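Pyrethroid hydrolase (Sphingobium faniae, PDB 5Y5R) hydrolyses the ester bond of pyrethroid insecticides such as cypermethrin and both cis- and trans-permethrin, as a member of the alpha/beta hydrolase family. Local coordinates at residues C18-V23 with A167-Q172; I99-V104 with A231-M236; D5-H10 with R59-I64. One frame throughout, in Å; residues are numbered along the deposited sequence.

Contact 1: residues C18-V23 with A167-Q172; sequences CYDAVV and AEHFIQ
The backbones of Cys18 and His169 come to within 4.9 Å of each other, CA to CA, where the 3-10 segments holding the two residues meet. Close approach is possible because one partner offers main chain and the other a flat ring. Cys18 CA lies 3.7 Å from the centroid of the His169 imidazole and 17° off its normal, the geometry of a CH-pi contact. The ring atom closest to it is ND1, 3.5 Å from Cys18 CA. With CG placed anti to the carbonyl carbon of His169 (chi1 -70°), the imidazole swings toward Cys18 although the CB bond itself runs across the contact.

Residues 18-23 follow strand 3-9, the first strand of the alpha/beta hydrolase sheet, whereas 167-172 belong to the long insertion between strands 95-101 and 194-199, where alpha/beta hydrolases commonly carry a cap, so the contact probably joins cap to core. The imidazole is held by a partner outside the two segments: His169 ND1 is hydrogen-bonded to Tyr234 OH. Across the segments Asp20 OD2 stands 4.2 Å from His169 NE2, obliquely to the ring and without a bond; at that range the carboxylate could still modestly bias the imidazole toward protonation. Within its own segment, His169 CB sits 3.8 Å above the centre of the Phe170 ring plane, and Phe170 touches the bound pyrethroid. Replacing His169 by an alanine is likely to open a gap over Cys18 CA and leave Tyr234 OH without its imidazole partner. Backbone bonds from His169 to Arg15 and from Ile171 to Leu13 fasten the same loop further.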
ATOM      1  N   CYS A  18      -4.480  -8.322   6.983  1.00 20.98           N
ATOM      2  CA  CYS A  18      -3.340  -7.778   7.713  1.00 16.74           C
ATOM      3  C   CYS A  18      -3.683  -6.513   8.473  1.00 16.89           C
ATOM      4  O   CYS A  18      -2.973  -6.179   9.420  1.00 16.66           O
ATOM      5  CB  CYS A  18      -2.145  -7.480   6.788  1.00 18.38           C
ATOM      6  SG  CYS A  18      -2.291  -6.059   5.659  1.00 23.55           S
ATOM      7  N   TYR A  19      -4.759  -5.842   8.105  1.00 20.40           N
ATOM      8  CA  TYR A  19      -5.252  -4.619   8.742  1.00 20.00           C
ATOM      9  C   TYR A  19      -6.200  -4.874   9.916  1.00 23.47           C
ATOM     10  O   TYR A  19      -6.793  -3.914  10.434  1.00 22.77           O
ATOM     11  CB  TYR A  19      -5.956  -3.761   7.685  1.00 17.79           C
ATOM     12  CG  TYR A  19      -4.995  -3.089   6.703  1.00 18.39           C
ATOM     13  CD1 TYR A  19      -4.233  -1.967   7.088  1.00 17.34           C
ATOM     14  CD2 TYR A  19      -4.849  -3.554   5.413  1.00 15.54           C
ATOM     15  CE1 TYR A  19      -3.324  -1.342   6.180  1.00 14.11           C
ATOM     16  CE2 TYR A  19      -3.985  -2.938   4.522  1.00 17.90           C
ATOM     17  CZ  TYR A  19      -3.224  -1.847   4.903  1.00 20.65           C
ATOM     18  OH  TYR A  19      -2.355  -1.281   3.983  1.00 13.28           O
ATOM     19  N   ASP A  20      -6.318  -6.132  10.372  1.00 22.74           N
ATOM     20  CA  ASP A  20      -7.310  -6.493  11.378  1.00 20.88           C
ATOM     21  C   ASP A  20      -7.172  -5.685  12.666  1.00 27.12           C
ATOM     22  O   ASP A  20      -8.168  -5.464  13.364  1.00 27.14           O
ATOM     23  CB  ASP A  20      -7.213  -7.985  11.698  1.00 25.37           C
ATOM     24  CG  ASP A  20      -7.949  -8.833  10.707  1.00 25.96           C
ATOM     25  OD1 ASP A  20      -8.634  -8.273   9.812  1.00 25.31           O
ATOM     26  OD2 ASP A  20      -7.859 -10.075  10.834  1.00 31.01           O
ATOM     27  N   ALA A  21      -5.978  -5.194  12.992  1.00 25.72           N
ATOM     28  CA  ALA A  21      -5.888  -4.427  14.230  1.00 24.80           C
ATOM     29  C   ALA A  21      -6.358  -2.986  14.058  1.00 25.31           C
ATOM     30  O   ALA A  21      -6.749  -2.346  15.036  1.00 31.54           O
ATOM     31  CB  ALA A  21      -4.449  -4.438  14.743  1.00 27.11           C
ATOM     32  N   VAL A  22      -6.416  -2.503  12.828  1.00 23.12           N
ATOM     33  CA  VAL A  22      -6.753  -1.125  12.547  1.00 23.20           C
ATOM     34  C   VAL A  22      -8.238  -0.929  12.253  1.00 23.06           C
ATOM     35  O   VAL A  22      -8.802   0.116  12.587  1.00 22.11           O
ATOM     36  CB  VAL A  22      -5.857  -0.668  11.372  1.00 19.79           C
ATOM     37  CG1 VAL A  22      -6.082   0.765  11.044  1.00 20.97           C
ATOM     38  CG2 VAL A  22      -4.404  -0.836  11.773  1.00 18.47           C
ATOM     39  N   VAL A  23      -8.895  -1.914  11.646  1.00 22.55           N
ATOM     40  CA  VAL A  23     -10.258  -1.719  11.161  1.00 23.57           C
ATOM     41  C   VAL A  23     -11.233  -1.280  12.260  1.00 26.93           C
ATOM     42  O   VAL A  23     -11.873  -0.223  12.118  1.00 22.97           O
ATOM     43  CB  VAL A  23     -10.741  -2.988  10.451  1.00 28.53           C
ATOM     44  CG1 VAL A  23     -12.239  -2.930  10.255  1.00 20.10           C
ATOM     45  CG2 VAL A  23     -10.001  -3.121   9.113  1.00 21.52           C
ATOM     46  N   ALA A 167      -1.698 -17.206   8.939  1.00 24.64           N
ATOM     47  CA  ALA A 167      -1.685 -17.498   7.508  1.00 21.68           C
ATOM     48  C   ALA A 167      -2.677 -16.663   6.729  1.00 23.17           C
ATOM     49  O   ALA A 167      -2.461 -16.415   5.540  1.00 21.78           O
ATOM     50  CB  ALA A 167      -1.960 -18.976   7.257  1.00 20.98           C
ATOM     51  N   GLU A 168      -3.799 -16.267   7.355  1.00 18.40           N
ATOM     52  CA  GLU A 168      -4.807 -15.462   6.673  1.00 22.17           C
ATOM     53  C   GLU A 168      -4.261 -14.131   6.146  1.00 16.91           C
ATOM     54  O   GLU A 168      -4.918 -13.482   5.329  1.00 18.90           O
ATOM     55  CB  GLU A 168      -6.002 -15.168   7.615  1.00 23.83           C
ATOM     56  CG  GLU A 168      -6.857 -16.375   7.943  1.00 27.66           C
ATOM     57  CD  GLU A 168      -6.141 -17.396   8.789  1.00 33.51           C
ATOM     58  OE1 GLU A 168      -6.264 -18.601   8.474  1.00 47.83           O
ATOM     59  OE2 GLU A 168      -5.382 -16.992   9.700  1.00 33.06           O
ATOM     60  N   HIS A 169      -3.085 -13.710   6.587  1.00 17.03           N
ATOM     61  CA  HIS A 169      -2.582 -12.397   6.167  1.00 19.50           C
ATOM     62  C   HIS A 169      -1.842 -12.411   4.833  1.00 18.82           C
ATOM     63  O   HIS A 169      -1.588 -11.325   4.276  1.00 16.63           O
ATOM     64  CB  HIS A 169      -1.672 -11.820   7.239  1.00 17.78           C
ATOM     65  CG  HIS A 169      -2.399 -11.397   8.481  1.00 20.52           C
ATOM     66  ND1 HIS A 169      -1.848 -10.518   9.391  1.00 18.30           N
ATOM     67  CD2 HIS A 169      -3.623 -11.723   8.960  1.00 18.44           C
ATOM     68  CE1 HIS A 169      -2.709 -10.310  10.376  1.00 22.64           C
ATOM     69  NE2 HIS A 169      -3.793 -11.030  10.139  1.00 23.08           N
ATOM     70  N   PHE A 170      -1.475 -13.602   4.336  1.00 18.99           N
ATOM     71  CA  PHE A 170      -0.494 -13.755   3.260  1.00 21.46           C
ATOM     72  C   PHE A 170      -1.005 -14.619   2.114  1.00 23.05           C
ATOM     73  O   PHE A 170      -1.882 -15.466   2.291  1.00 21.47           O
ATOM     74  CB  PHE A 170       0.787 -14.373   3.808  1.00 16.45           C
ATOM     75  CG  PHE A 170       1.319 -13.670   5.023  1.00 18.51           C
ATOM     76  CD1 PHE A 170       1.544 -12.290   4.989  1.00 20.79           C
ATOM     77  CD2 PHE A 170       1.608 -14.365   6.178  1.00 20.12           C
ATOM     78  CE1 PHE A 170       2.030 -11.622   6.091  1.00 17.20           C
ATOM     79  CE2 PHE A 170       2.114 -13.707   7.296  1.00 23.19           C
ATOM     80  CZ  PHE A 170       2.331 -12.325   7.246  1.00 21.60           C
ATOM     81  N   ILE A 171      -0.412 -14.414   0.932  1.00 22.85           N
ATOM     82  CA  ILE A 171      -0.542 -15.335  -0.196  1.00 21.54           C
ATOM     83  C   ILE A 171       0.850 -15.866  -0.549  1.00 23.43           C
ATOM     84  O   ILE A 171       1.867 -15.432  -0.008  1.00 21.79           O
ATOM     85  CB  ILE A 171      -1.227 -14.697  -1.432  1.00 17.66           C
ATOM     86  CG1 ILE A 171      -0.531 -13.406  -1.828  1.00 18.98           C
ATOM     87  CG2 ILE A 171      -2.704 -14.437  -1.222  1.00 20.37           C
ATOM     88  CD1 ILE A 171      -0.942 -12.910  -3.195  1.00 20.17           C
ATOM     89  N   GLN A 172       0.877 -16.842  -1.459  1.00 26.38           N
ATOM     90  CA  GLN A 172       2.116 -17.523  -1.821  1.00 21.87           C
ATOM     91  C   GLN A 172       2.836 -16.880  -2.996  1.00 20.57           C
ATOM     92  O   GLN A 172       4.072 -16.945  -3.045  1.00 21.13           O
ATOM     93  CB  GLN A 172       1.837 -18.995  -2.178  1.00 18.23           C
ATOM     94  CG  GLN A 172       1.513 -19.867  -0.974  1.00 24.55           C
ATOM     95  CD  GLN A 172       2.581 -19.807   0.116  1.00 28.62           C
ATOM     96  OE1 GLN A 172       3.641 -20.440  -0.008  1.00 28.58           O
ATOM     97  NE2 GLN A 172       2.324 -19.040   1.169  1.00 25.98           N
TER

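Contact 2: residues I99-V104 with A231-M236; sequences IYLTAV and APYYSM
Leu101, the last residue of its strand, meets Pro232 and Tyr233 at the first turn of helix 232-235; the nearest CA atoms, Leu101 and Pro232, are still 8.5 Å apart, so side chains alone bridge the space. Ala231 precedes the helix at the N-cap position. Its carbonyl accepts from Tyr234 N at 3.0 Å, starting the turn, and its CB lies 3.7 Å above the plane of the Tyr233 ring, toward the rim. Pro232 comes next and points its ring at the strand: Pro232 CG is 3.8 Å from Leu101 CD1, the two side chains sliding past each other in opposite directions. Leu101 carries CG anti to its own N (chi1 174°), which sends both methyls toward the helix. In a looser touch, Leu101 CD2 lies at the edge of the Tyr233 ring, near its plane, 4.5 Å from Tyr233 CD1. Further along, Tyr233 CE2 stands 3.6 Å above the centre of the Tyr234 ring, while Met236 N closes the turn on Pro232 O at 2.9 Å.

His230, directly before Ala231, and Asp202 probably form the charge relay, and Thr102 OG1 is hydrogen-bonded to Asp202 OD2, consistent with a second-shell role in positioning that carboxylate. The side chain of Pro232 lies about 6 Å from that of Asp202, which places the contact close to the probable relay. Leu101 sits in the middle of the parallel sheet, between Leu75 of strand 71-77 and Ile197 of strand 194-199, with Leu240 of helix 237-249 touching both Leu101 and Tyr233.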
ATOM      1  N   ILE A  99      -3.608   8.191   1.063  1.00 18.03           N
ATOM      2  CA  ILE A  99      -2.662   7.950   2.137  1.00 13.10           C
ATOM      3  C   ILE A  99      -1.653   6.909   1.678  1.00 18.82           C
ATOM      4  O   ILE A  99      -2.032   5.768   1.390  1.00 20.24           O
ATOM      5  CB  ILE A  99      -3.374   7.463   3.402  1.00 18.90           C
ATOM      6  CG1 ILE A  99      -4.429   8.473   3.867  1.00 16.67           C
ATOM      7  CG2 ILE A  99      -2.362   7.223   4.505  1.00 18.30           C
ATOM      8  CD1 ILE A  99      -5.124   8.005   5.093  1.00 19.35           C
ATOM      9  N   TYR A 100      -0.372   7.271   1.680  1.00 20.15           N
ATOM     10  CA  TYR A 100       0.718   6.373   1.295  1.00 19.02           C
ATOM     11  C   TYR A 100       1.476   5.956   2.554  1.00 15.52           C
ATOM     12  O   TYR A 100       2.264   6.738   3.100  1.00 21.78           O
ATOM     13  CB  TYR A 100       1.647   7.038   0.273  1.00 17.51           C
ATOM     14  CG  TYR A 100       0.997   7.370  -1.040  1.00 16.14           C
ATOM     15  CD1 TYR A 100       0.235   8.524  -1.193  1.00 21.39           C
ATOM     16  CD2 TYR A 100       1.122   6.532  -2.120  1.00 18.51           C
ATOM     17  CE1 TYR A 100      -0.354   8.854  -2.384  1.00 15.52           C
ATOM     18  CE2 TYR A 100       0.524   6.837  -3.314  1.00 20.19           C
ATOM     19  CZ  TYR A 100      -0.230   7.996  -3.443  1.00 23.57           C
ATOM     20  OH  TYR A 100      -0.805   8.319  -4.655  1.00 19.69           O
ATOM     21  N   LEU A 101       1.274   4.718   2.992  1.00 16.10           N
ATOM     22  CA  LEU A 101       1.851   4.193   4.229  1.00 16.88           C
ATOM     23  C   LEU A 101       3.102   3.388   3.894  1.00 18.90           C
ATOM     24  O   LEU A 101       3.018   2.198   3.552  1.00 21.13           O
ATOM     25  CB  LEU A 101       0.818   3.355   4.995  1.00 14.54           C
ATOM     26  CG  LEU A 101       1.311   2.618   6.244  1.00 17.49           C
ATOM     27  CD1 LEU A 101       1.977   3.547   7.282  1.00 14.68           C
ATOM     28  CD2 LEU A 101       0.174   1.833   6.874  1.00 20.11           C
ATOM     29  N   THR A 102       4.265   4.022   4.108  1.00 22.65           N
ATOM     30  CA  THR A 102       5.590   3.590   3.656  1.00 16.86           C
ATOM     31  C   THR A 102       5.376   2.849   2.346  1.00 18.31           C
ATOM     32  O   THR A 102       5.682   1.656   2.201  1.00 21.09           O
ATOM     33  CB  THR A 102       6.337   2.822   4.770  1.00 21.71           C
ATOM     34  OG1 THR A 102       7.687   2.546   4.369  1.00 21.43           O
ATOM     35  CG2 THR A 102       5.621   1.512   5.217  1.00 20.39           C
ATOM     36  N   ALA A 103       4.772   3.565   1.401  1.00 15.51           N
ATOM     37  CA  ALA A 103       4.183   3.006   0.196  1.00 18.36           C
ATOM     38  C   ALA A 103       4.888   3.553  -1.036  1.00 18.65           C
ATOM     39  O   ALA A 103       5.579   4.562  -0.974  1.00 14.90           O
ATOM     40  CB  ALA A 103       2.675   3.325   0.100  1.00 17.21           C
ATOM     41  N   VAL A 104       4.687   2.875  -2.164  1.00 24.88           N
ATOM     42  CA  VAL A 104       5.275   3.315  -3.427  1.00 20.35           C
ATOM     43  C   VAL A 104       4.479   4.533  -3.891  1.00 16.12           C
ATOM     44  O   VAL A 104       3.298   4.432  -4.233  1.00 17.60           O
ATOM     45  CB  VAL A 104       5.267   2.188  -4.476  1.00 17.46           C
ATOM     46  CG1 VAL A 104       5.881   2.666  -5.773  1.00 21.06           C
ATOM     47  CG2 VAL A 104       6.023   0.992  -3.969  1.00 27.43           C
ATOM     48  N   ALA A 231       5.825  -2.625   9.058  1.00 17.72           N
ATOM     49  CA  ALA A 231       4.390  -2.894   9.199  1.00 18.72           C
ATOM     50  C   ALA A 231       3.805  -2.170  10.410  1.00 19.14           C
ATOM     51  O   ALA A 231       3.538  -2.787  11.450  1.00 20.78           O
ATOM     52  CB  ALA A 231       4.142  -4.401   9.279  1.00 16.54           C
ATOM     53  N   PRO A 232       3.589  -0.857  10.313  1.00 21.09           N
ATOM     54  CA  PRO A 232       3.032  -0.141  11.472  1.00 17.60           C
ATOM     55  C   PRO A 232       1.642  -0.647  11.867  1.00 15.69           C
ATOM     56  O   PRO A 232       1.243  -0.498  13.030  1.00 23.59           O
ATOM     57  CB  PRO A 232       2.991   1.324  10.994  1.00 15.98           C
ATOM     58  CG  PRO A 232       3.820   1.380   9.757  1.00 20.15           C
ATOM     59  CD  PRO A 232       3.727   0.019   9.136  1.00 18.54           C
ATOM     60  N   TYR A 233       0.875  -1.220  10.932  1.00 19.90           N
ATOM     61  CA  TYR A 233      -0.448  -1.764  11.286  1.00 21.13           C
ATOM     62  C   TYR A 233      -0.365  -2.942  12.261  1.00 17.55           C
ATOM     63  O   TYR A 233      -1.389  -3.313  12.862  1.00 15.71           O
ATOM     64  CB  TYR A 233      -1.233  -2.195  10.033  1.00 14.59           C
ATOM     65  CG  TYR A 233      -0.462  -3.068   9.064  1.00 18.61           C
ATOM     66  CD1 TYR A 233       0.325  -2.500   8.061  1.00 13.04           C
ATOM     67  CD2 TYR A 233      -0.520  -4.452   9.149  1.00 13.61           C
ATOM     68  CE1 TYR A 233       1.030  -3.276   7.202  1.00 16.42           C
ATOM     69  CE2 TYR A 233       0.176  -5.238   8.284  1.00 15.13           C
ATOM     70  CZ  TYR A 233       0.936  -4.655   7.308  1.00 19.73           C
ATOM     71  OH  TYR A 233       1.636  -5.438   6.465  1.00 17.80           O
ATOM     72  N   TYR A 234       0.809  -3.548  12.419  1.00 22.59           N
ATOM     73  CA  TYR A 234       1.026  -4.525  13.480  1.00 22.07           C
ATOM     74  C   TYR A 234       1.529  -3.898  14.776  1.00 19.66           C
ATOM     75  O   TYR A 234       1.145  -4.339  15.858  1.00 21.01           O
ATOM     76  CB  TYR A 234       2.013  -5.601  13.039  1.00 21.69           C
ATOM     77  CG  TYR A 234       1.524  -6.594  12.008  1.00 22.11           C
ATOM     78  CD1 TYR A 234       0.169  -6.889  11.839  1.00 17.73           C
ATOM     79  CD2 TYR A 234       2.454  -7.248  11.188  1.00 19.12           C
ATOM     80  CE1 TYR A 234      -0.253  -7.827  10.850  1.00 17.19           C
ATOM     81  CE2 TYR A 234       2.066  -8.165  10.239  1.00 19.02           C
ATOM     82  CZ  TYR A 234       0.749  -8.464  10.054  1.00 19.31           C
ATOM     83  OH  TYR A 234       0.462  -9.372   9.065  1.00 20.75           O
ATOM     84  N   SER A 235       2.444  -2.932  14.721  1.00 22.18           N
ATOM     85  CA  SER A 235       3.083  -2.509  15.965  1.00 19.47           C
ATOM     86  C   SER A 235       2.425  -1.312  16.630  1.00 19.10           C
ATOM     87  O   SER A 235       2.529  -1.200  17.851  1.00 21.19           O
ATOM     88  CB  SER A 235       4.569  -2.210  15.759  1.00 21.26           C
ATOM     89  OG  SER A 235       4.728  -1.291  14.727  1.00 17.48           O
HETATM   90  N   MSE A 236       1.766  -0.417  15.891  1.00 17.22           N
HETATM   91  CA  MSE A 236       1.051   0.692  16.556  1.00 20.42           C
HETATM   92  C   MSE A 236      -0.264   1.048  15.870  1.00 15.19           C
HETATM   93  O   MSE A 236      -0.441   2.162  15.367  1.00 18.92           O
HETATM   94  CB  MSE A 236       1.960   1.923  16.622  1.00 17.01           C
HETATM   95  CG  MSE A 236       2.748   2.102  15.340  1.00 18.51           C
HETATM   96 SE   MSE A 236       4.165   3.474  15.508  0.65 26.76          SE
HETATM   97  CE  MSE A 236       5.535   2.542  16.441  1.00 19.20           C
TER

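Contact 3: residues D5-H10 with R59-I64; sequences DIILIH and RPVADI
Ile7 and Ile9 of strand 5-9 pack against Val61 and Ile64 of helix 59-64, a strand-helix layer of the alpha/beta hydrolase sandwich. The helix belongs to the beta-alpha-beta crossover that leads from strand 32-34 to strand 71-77, and strand 3-9, lying between those two in the sheet, is what it passes over. Accordingly the segment axes run nearly antiparallel, at 175°, with a closest approach of 10.3 Å. The alternation of the strand puts Ile7 and Ile9 on the helix side, and the spacing of three residues puts Val61 and Ile64 on one side of the helix.

Conformation decides which branch touches what. Ile7 is extended beyond its CG1 (chi2 171°), and this carries CD1 between the two helix residues, 3.6 Å from Ile64 CG2 and 4.0 Å from Val61 CG1. The shorter branch, Ile7 CG2, is 4.1 Å from each Val61 methyl. Val61 CG1, anti to the backbone N (chi1 172°), takes the Ile7 CD1 contact, while CG2, beside the N, makes the closest approach to Ile9 and also borders Ile7 CG2. Leu87 of helix 80-90 touches both Ile9 and Val61, and His34 of strand 32-34 touches Ile7 and Ile64, so the four aliphatic chains are flanked by neighbouring elements. Ile9 and Val61 reach toward each other, and Ile9 CD1 meets Val61 CG2 tip to tip at 3.5 Å.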
ATOM      1  N   ASP A   5     -16.303   6.388   3.891  1.00 30.60           N
ATOM      2  CA  ASP A   5     -15.640   5.107   3.776  1.00 26.17           C
ATOM      3  C   ASP A   5     -14.139   5.321   3.769  1.00 26.73           C
ATOM      4  O   ASP A   5     -13.648   6.297   3.193  1.00 26.14           O
ATOM      5  CB  ASP A   5     -16.058   4.423   2.502  1.00 29.88           C
ATOM      6  CG  ASP A   5     -17.530   4.065   2.492  1.00 32.21           C
ATOM      7  OD1 ASP A   5     -18.375   5.003   2.447  1.00 28.64           O
ATOM      8  OD2 ASP A   5     -17.831   2.851   2.509  1.00 34.01           O
ATOM      9  N   ILE A   6     -13.418   4.403   4.404  1.00 19.59           N
ATOM     10  CA  ILE A   6     -11.963   4.333   4.327  1.00 25.28           C
ATOM     11  C   ILE A   6     -11.622   2.953   3.792  1.00 26.68           C
ATOM     12  O   ILE A   6     -12.119   1.945   4.316  1.00 22.59           O
ATOM     13  CB  ILE A   6     -11.290   4.573   5.695  1.00 26.60           C
ATOM     14  CG1 ILE A   6     -11.557   5.983   6.202  1.00 22.98           C
ATOM     15  CG2 ILE A   6      -9.783   4.368   5.632  1.00 23.73           C
ATOM     16  CD1 ILE A   6     -10.963   6.236   7.578  1.00 20.43           C
ATOM     17  N   ILE A   7     -10.772   2.904   2.765  1.00 22.64           N
ATOM     18  CA  ILE A   7     -10.406   1.647   2.115  1.00 20.19           C
ATOM     19  C   ILE A   7      -8.902   1.450   2.315  1.00 19.66           C
ATOM     20  O   ILE A   7      -8.110   2.313   1.918  1.00 18.26           O
ATOM     21  CB  ILE A   7     -10.788   1.646   0.626  1.00 22.79           C
ATOM     22  CG1 ILE A   7     -12.292   1.911   0.442  1.00 21.57           C
ATOM     23  CG2 ILE A   7     -10.311   0.333  -0.077  1.00 21.53           C
ATOM     24  CD1 ILE A   7     -12.723   2.151  -0.979  1.00 23.97           C
ATOM     25  N   LEU A   8      -8.530   0.383   3.033  1.00 18.31           N
ATOM     26  CA  LEU A   8      -7.134   0.036   3.320  1.00 14.10           C
ATOM     27  C   LEU A   8      -6.710  -1.068   2.365  1.00 19.68           C
ATOM     28  O   LEU A   8      -7.304  -2.164   2.377  1.00 14.88           O
ATOM     29  CB  LEU A   8      -6.933  -0.462   4.753  1.00 16.66           C
ATOM     30  CG  LEU A   8      -7.692   0.280   5.863  1.00 19.07           C
ATOM     31  CD1 LEU A   8      -7.488  -0.356   7.205  1.00 13.27           C
ATOM     32  CD2 LEU A   8      -7.295   1.768   5.822  1.00 23.62           C
ATOM     33  N   ILE A   9      -5.671  -0.804   1.575  1.00 18.30           N
ATOM     34  CA  ILE A   9      -5.225  -1.722   0.533  1.00 17.77           C
ATOM     35  C   ILE A   9      -3.847  -2.278   0.880  1.00 18.18           C
ATOM     36  O   ILE A   9      -2.890  -1.519   1.060  1.00 18.97           O
ATOM     37  CB  ILE A   9      -5.242  -1.037  -0.838  1.00 17.14           C
ATOM     38  CG1 ILE A   9      -6.686  -0.676  -1.195  1.00 20.04           C
ATOM     39  CG2 ILE A   9      -4.589  -1.952  -1.872  1.00 18.33           C
ATOM     40  CD1 ILE A   9      -6.859   0.310  -2.317  1.00 18.34           C
ATOM     41  N   HIS A  10      -3.745  -3.607   0.937  1.00 18.06           N
ATOM     42  CA  HIS A  10      -2.532  -4.329   1.289  1.00 17.34           C
ATOM     43  C   HIS A  10      -1.491  -4.219   0.173  1.00 12.03           C
ATOM     44  O   HIS A  10      -1.799  -3.825  -0.959  1.00 13.98           O
ATOM     45  CB  HIS A  10      -2.843  -5.815   1.520  1.00 19.16           C
ATOM     46  CG  HIS A  10      -3.335  -6.521   0.287  1.00 18.99           C
ATOM     47  ND1 HIS A  10      -2.504  -6.827  -0.777  1.00 16.99           N
ATOM     48  CD2 HIS A  10      -4.569  -6.981  -0.055  1.00 20.46           C
ATOM     49  CE1 HIS A  10      -3.206  -7.449  -1.714  1.00 20.60           C
ATOM     50  NE2 HIS A  10      -4.462  -7.546  -1.307  1.00 21.64           N
ATOM     51  N   ARG A  59      -9.948  -3.941  -9.190  1.00 26.05           N
ATOM     52  CA  ARG A  59     -11.397  -3.913  -9.373  1.00 28.46           C
ATOM     53  C   ARG A  59     -12.178  -4.179  -8.086  1.00 29.71           C
ATOM     54  O   ARG A  59     -13.254  -3.590  -7.906  1.00 27.20           O
ATOM     55  CB  ARG A  59     -11.790  -4.918 -10.474  1.00 32.85           C
ATOM     56  CG  ARG A  59     -13.249  -4.849 -10.930  1.00 30.21           C
ATOM     57  CD  ARG A  59     -13.384  -5.327 -12.371  1.00 39.43           C
ATOM     58  NE  ARG A  59     -13.133  -6.751 -12.592  1.00 42.63           N
ATOM     59  CZ  ARG A  59     -12.753  -7.254 -13.768  1.00 45.85           C
ATOM     60  NH1 ARG A  59     -12.548  -6.437 -14.810  1.00 38.58           N
ATOM     61  NH2 ARG A  59     -12.553  -8.563 -13.901  1.00 39.43           N
ATOM     62  N   PRO A  60     -11.672  -4.974  -7.138  1.00 26.69           N
ATOM     63  CA  PRO A  60     -12.370  -5.052  -5.848  1.00 26.77           C
ATOM     64  C   PRO A  60     -12.526  -3.717  -5.136  1.00 27.11           C
ATOM     65  O   PRO A  60     -13.480  -3.559  -4.376  1.00 29.52           O
ATOM     66  CB  PRO A  60     -11.512  -6.034  -5.044  1.00 27.81           C
ATOM     67  CG  PRO A  60     -10.895  -6.904  -6.063  1.00 23.82           C
ATOM     68  CD  PRO A  60     -10.683  -6.063  -7.280  1.00 27.29           C
ATOM     69  N   VAL A  61     -11.608  -2.767  -5.315  1.00 25.40           N
ATOM     70  CA  VAL A  61     -11.784  -1.452  -4.703  1.00 27.93           C
ATOM     71  C   VAL A  61     -12.744  -0.602  -5.509  1.00 28.04           C
ATOM     72  O   VAL A  61     -13.629   0.051  -4.944  1.00 32.83           O
ATOM     73  CB  VAL A  61     -10.430  -0.752  -4.554  1.00 17.13           C
ATOM     74  CG1 VAL A  61     -10.627   0.701  -4.104  1.00 24.46           C
ATOM     75  CG2 VAL A  61      -9.551  -1.550  -3.608  1.00 22.57           C
ATOM     76  N   ALA A  62     -12.630  -0.647  -6.840  1.00 27.05           N
ATOM     77  CA  ALA A  62     -13.546   0.116  -7.673  1.00 27.82           C
ATOM     78  C   ALA A  62     -14.979  -0.289  -7.364  1.00 33.31           C
ATOM     79  O   ALA A  62     -15.880   0.558  -7.342  1.00 32.56           O
ATOM     80  CB  ALA A  62     -13.229  -0.093  -9.155  1.00 27.42           C
ATOM     81  N   ASP A  63     -15.190  -1.587  -7.097  1.00 29.91           N
ATOM     82  CA  ASP A  63     -16.493  -2.073  -6.651  1.00 35.77           C
ATOM     83  C   ASP A  63     -16.940  -1.389  -5.360  1.00 35.47           C
ATOM     84  O   ASP A  63     -18.097  -0.977  -5.244  1.00 38.57           O
ATOM     85  CB  ASP A  63     -16.461  -3.586  -6.432  1.00 32.97           C
ATOM     86  CG  ASP A  63     -16.105  -4.383  -7.689  1.00 37.71           C
ATOM     87  OD1 ASP A  63     -16.285  -3.879  -8.824  1.00 41.25           O
ATOM     88  OD2 ASP A  63     -15.680  -5.550  -7.528  1.00 34.64           O
ATOM     89  N   ILE A  64     -16.047  -1.287  -4.366  1.00 36.45           N
ATOM     90  CA  ILE A  64     -16.435  -0.693  -3.089  1.00 36.12           C
ATOM     91  C   ILE A  64     -16.760   0.780  -3.285  1.00 34.61           C
ATOM     92  O   ILE A  64     -17.813   1.266  -2.855  1.00 34.71           O
ATOM     93  CB  ILE A  64     -15.325  -0.860  -2.032  1.00 35.88           C
ATOM     94  CG1 ILE A  64     -15.184  -2.311  -1.570  1.00 27.11           C
ATOM     95  CG2 ILE A  64     -15.651   0.020  -0.773  1.00 29.52           C
ATOM     96  CD1 ILE A  64     -14.012  -2.511  -0.645  1.00 26.28           C
TER

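All three contacts are largely buried, but Asp20 gives contact 1 an exposed margin, while contact 2 lies nearest the centre of the chain. Contacts 2 and 3 reach the same parallel sheet, at strands 95-101 and 3-9, and are purely apolar across their segments; their nearest atoms stay about 6 Å apart. Contact 1 differs in chemistry, setting a backbone CH against an imidazole in loops, and it touches both others. Toward contact 2, Cys18 O packs 3.0 Å from Tyr233 CD2; toward contact 3, Tyr19 OH lies 3.0 Å from Ile9 O. Contact 3 is remote from the annotated sites, whereas segments 167-172 and 99-104 each hold a residue, Phe170 and Val104, that touches the bound pyrethroid.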